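Local atomic coordinates of hypothetical protein (Parabacteroides merdae, PDB entry 4OO3), a protein that is probably an NAD(P)-dependent oxidoreductase, pairing a Rossmann-type nucleotide-binding fold with a C-terminal putative oxidoreductase domain. Residues 133-138 and 422-427. Sequence-based numbering, arbitrary orientation.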
ATOM      1  N   GLU A 133     -16.679   9.654  -7.790  1.00 36.02           N
ATOM      2  CA  GLU A 133     -16.820  10.955  -8.457  1.00 40.26           C
ATOM      3  C   GLU A 133     -15.445  11.493  -8.902  1.00 35.59           C
ATOM      4  O   GLU A 133     -15.296  11.975 -10.032  1.00 33.25           O
ATOM      5  CB  GLU A 133     -17.527  11.967  -7.542  1.00 44.86           C
ATOM      6  CG  GLU A 133     -18.109  13.167  -8.282  1.00 52.38           C
ATOM      7  CD  GLU A 133     -18.677  14.237  -7.358  1.00 58.62           C
ATOM      8  OE1 GLU A 133     -18.812  13.989  -6.143  1.00 62.66           O
ATOM      9  OE2 GLU A 133     -18.995  15.341  -7.852  1.00 62.41           O
ATOM     10  N   CYS A 134     -14.453  11.390  -8.012  1.00 33.11           N
ATOM     11  CA  CYS A 134     -13.069  11.774  -8.316  1.00 32.18           C
ATOM     12  C   CYS A 134     -12.575  11.123  -9.604  1.00 31.97           C
ATOM     13  O   CYS A 134     -12.009  11.794 -10.473  1.00 31.77           O
ATOM     14  CB  CYS A 134     -12.120  11.384  -7.176  1.00 31.24           C
ATOM     15  SG  CYS A 134     -12.382  12.245  -5.612  1.00 33.12           S
ATOM     16  N   PHE A 135     -12.793   9.818  -9.732  1.00 29.77           N
ATOM     17  CA  PHE A 135     -12.390   9.120 -10.948  1.00 28.83           C
ATOM     18  C   PHE A 135     -13.187   9.575 -12.169  1.00 30.13           C
ATOM     19  O   PHE A 135     -12.647   9.641 -13.273  1.00 30.46           O
ATOM     20  CB  PHE A 135     -12.464   7.604 -10.763  1.00 27.52           C
ATOM     21  CG  PHE A 135     -11.267   7.027 -10.048  1.00 25.95           C
ATOM     22  CD1 PHE A 135     -10.000   7.158 -10.583  1.00 25.57           C
ATOM     23  CD2 PHE A 135     -11.412   6.352  -8.854  1.00 26.38           C
ATOM     24  CE1 PHE A 135      -8.899   6.637  -9.936  1.00 25.99           C
ATOM     25  CE2 PHE A 135     -10.314   5.823  -8.203  1.00 25.73           C
ATOM     26  CZ  PHE A 135      -9.055   5.966  -8.744  1.00 25.53           C
ATOM     27  N   ALA A 136     -14.460   9.910 -11.964  1.00 32.83           N
ATOM     28  CA  ALA A 136     -15.294  10.455 -13.042  1.00 34.05           C
ATOM     29  C   ALA A 136     -14.786  11.830 -13.480  1.00 34.42           C
ATOM     30  O   ALA A 136     -14.709  12.120 -14.676  1.00 35.33           O
ATOM     31  CB  ALA A 136     -16.746  10.539 -12.603  1.00 34.39           C
ATOM     32  N   ILE A 137     -14.431  12.671 -12.514  1.00 34.73           N
ATOM     33  CA  ILE A 137     -13.882  13.994 -12.819  1.00 33.92           C
ATOM     34  C   ILE A 137     -12.536  13.873 -13.530  1.00 33.38           C
ATOM     35  O   ILE A 137     -12.283  14.575 -14.508  1.00 33.28           O
ATOM     36  CB  ILE A 137     -13.727  14.852 -11.551  1.00 35.07           C
ATOM     37  CG1 ILE A 137     -15.104  15.190 -10.969  1.00 36.43           C
ATOM     38  CG2 ILE A 137     -12.965  16.139 -11.853  1.00 34.39           C
ATOM     39  CD1 ILE A 137     -15.054  15.519  -9.489  1.00 37.73           C
ATOM     40  N   ALA A 138     -11.676  12.984 -13.046  1.00 31.86           N
ATOM     41  CA  ALA A 138     -10.390  12.758 -13.690  1.00 31.34           C
ATOM     42  C   ALA A 138     -10.564  12.388 -15.169  1.00 33.78           C
ATOM     43  O   ALA A 138      -9.901  12.951 -16.042  1.00 34.86           O
ATOM     44  CB  ALA A 138      -9.621  11.676 -12.959  1.00 29.72           C
ATOM     45  N   ASN A 422      -9.857  -1.356 -11.173  1.00 27.25           N
ATOM     46  CA  ASN A 422      -9.313  -2.196 -10.096  1.00 26.18           C
ATOM     47  C   ASN A 422      -8.991  -1.453  -8.801  1.00 25.20           C
ATOM     48  O   ASN A 422      -9.081  -2.050  -7.720  1.00 27.48           O
ATOM     49  CB  ASN A 422      -8.099  -2.988 -10.584  1.00 26.18           C
ATOM     50  CG  ASN A 422      -8.464  -3.992 -11.669  1.00 26.72           C
ATOM     51  OD1 ASN A 422      -9.626  -4.099 -12.072  1.00 26.28           O
ATOM     52  ND2 ASN A 422      -7.477  -4.738 -12.139  1.00 26.99           N
HETATM   53  N   MSE A 423      -8.631  -0.173  -8.893  1.00 24.12           N
HETATM   54  CA  MSE A 423      -8.512   0.675  -7.699  1.00 23.97           C
HETATM   55  C   MSE A 423      -9.881   0.784  -7.057  1.00 25.48           C
HETATM   56  O   MSE A 423     -10.029   0.617  -5.841  1.00 26.06           O
HETATM   57  CB  MSE A 423      -7.943   2.062  -8.017  1.00 22.67           C
HETATM   58  CG  MSE A 423      -6.434   2.015  -8.247  1.00 20.64           C
HETATM   59 SE   MSE A 423      -5.683   3.818  -8.474  0.75 17.69          SE
HETATM   60  CE  MSE A 423      -6.147   4.161 -10.354  1.00 19.92           C
ATOM     61  N   LEU A 424     -10.902   1.031  -7.869  1.00 26.90           N
ATOM     62  CA  LEU A 424     -12.273   1.073  -7.370  1.00 28.22           C
ATOM     63  C   LEU A 424     -12.734  -0.259  -6.773  1.00 28.67           C
ATOM     64  O   LEU A 424     -13.344  -0.272  -5.711  1.00 29.31           O
ATOM     65  CB  LEU A 424     -13.233   1.509  -8.471  1.00 30.91           C
ATOM     66  CG  LEU A 424     -13.195   2.993  -8.832  1.00 31.09           C
ATOM     67  CD1 LEU A 424     -14.116   3.243 -10.016  1.00 31.84           C
ATOM     68  CD2 LEU A 424     -13.593   3.848  -7.636  1.00 32.21           C
ATOM     69  N   ALA A 425     -12.443  -1.377  -7.437  1.00 29.27           N
ATOM     70  CA  ALA A 425     -12.815  -2.690  -6.893  1.00 30.34           C
ATOM     71  C   ALA A 425     -12.146  -2.930  -5.548  1.00 30.10           C
ATOM     72  O   ALA A 425     -12.754  -3.478  -4.629  1.00 32.41           O
ATOM     73  CB  ALA A 425     -12.466  -3.808  -7.867  1.00 30.59           C
ATOM     74  N   LYS A 426     -10.899  -2.482  -5.447  1.00 28.31           N
ATOM     75  CA  LYS A 426     -10.108  -2.616  -4.243  1.00 27.06           C
ATOM     76  C   LYS A 426     -10.767  -1.869  -3.096  1.00 26.61           C
ATOM     77  O   LYS A 426     -10.995  -2.441  -2.026  1.00 26.65           O
ATOM     78  CB  LYS A 426      -8.720  -2.033  -4.502  1.00 26.78           C
ATOM     79  CG  LYS A 426      -7.713  -2.210  -3.388  1.00 27.71           C
ATOM     80  CD  LYS A 426      -6.781  -1.010  -3.270  1.00 29.60           C
ATOM     81  CE  LYS A 426      -6.125  -0.635  -4.582  1.00 29.98           C
ATOM     82  NZ  LYS A 426      -5.305   0.590  -4.505  1.00 27.55           N
ATOM     83  N   TYR A 427     -11.051  -0.588  -3.324  1.00 25.54           N
ATOM     84  CA  TYR A 427     -11.654   0.267  -2.304  1.00 26.81           C
ATOM     85  C   TYR A 427     -13.104  -0.109  -2.005  1.00 28.29           C
ATOM     86  O   TYR A 427     -13.567   0.063  -0.872  1.00 29.37           O
ATOM     87  CB  TYR A 427     -11.534   1.753  -2.681  1.00 26.39           C
ATOM     88  CG  TYR A 427     -10.131   2.268  -2.533  1.00 25.18           C
ATOM     89  CD1 TYR A 427      -9.540   2.345  -1.281  1.00 26.66           C
ATOM     90  CD2 TYR A 427      -9.382   2.660  -3.641  1.00 24.76           C
ATOM     91  CE1 TYR A 427      -8.242   2.789  -1.132  1.00 26.58           C
ATOM     92  CE2 TYR A 427      -8.087   3.111  -3.503  1.00 24.17           C
ATOM     93  CZ  TYR A 427      -7.524   3.170  -2.243  1.00 24.98           C
ATOM     94  OH  TYR A 427      -6.243   3.625  -2.079  1.00 23.02           O
TER
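Beside the Met423 and Leu424 side chains that meet Phe135, Tyr427 OH is gripped by two groups, hydrogen-bonding to both Met121 N and Asp147 OD2. The same carboxylate oxygen takes a salt bridge from Lys426 NZ, so two residues of helix 419-439 converge on Asp147, at the end of strand 145-147, an edge strand of the parallel sheet. The contact with helix 125-140 is, by contrast, wholly apolar: no hydrogen bond crosses it, and one ring spans the gap. The nearest CA atoms, of Phe135 and Leu424, are 8.8 Å apart, so side chains alone bridge the helices; 171 Å² is buried in total. Phe135, with CG anti to its carbonyl carbon (chi1 -81°), reaches toward two side chains. Leu424 meets the CD2/CE2 stretch of the ring and Met423 the CE1/CZ stretch, both from the same side of its plane. Leu424 runs antiparallel to Phe135, and its CD2 branch meets ring atom CD2 of Phe135 at 3.5 Å. Selenomethionine Met423 crosses it nearly at right angles. Its chain bends at chi3 (-80°), which lays the methyl CE obliquely against the ring, 3.7 Å from Phe135 CE1. The selenium itself sits at the edge, 5.3 Å from the ring centroid and 76° off the normal, a Met-aromatic contact. Cutting Phe135 back to an alanine would probably open a gap between the helices, depriving Leu424 CD2 and the Met423 methyl of their shared partner. Dispersion, with the Met-aromatic contact, thus joins the Rossmann-fold helix to the C-terminal helix, while polar bonds of the same helix, such as those to Asp147 and Met121, are made beside the contact.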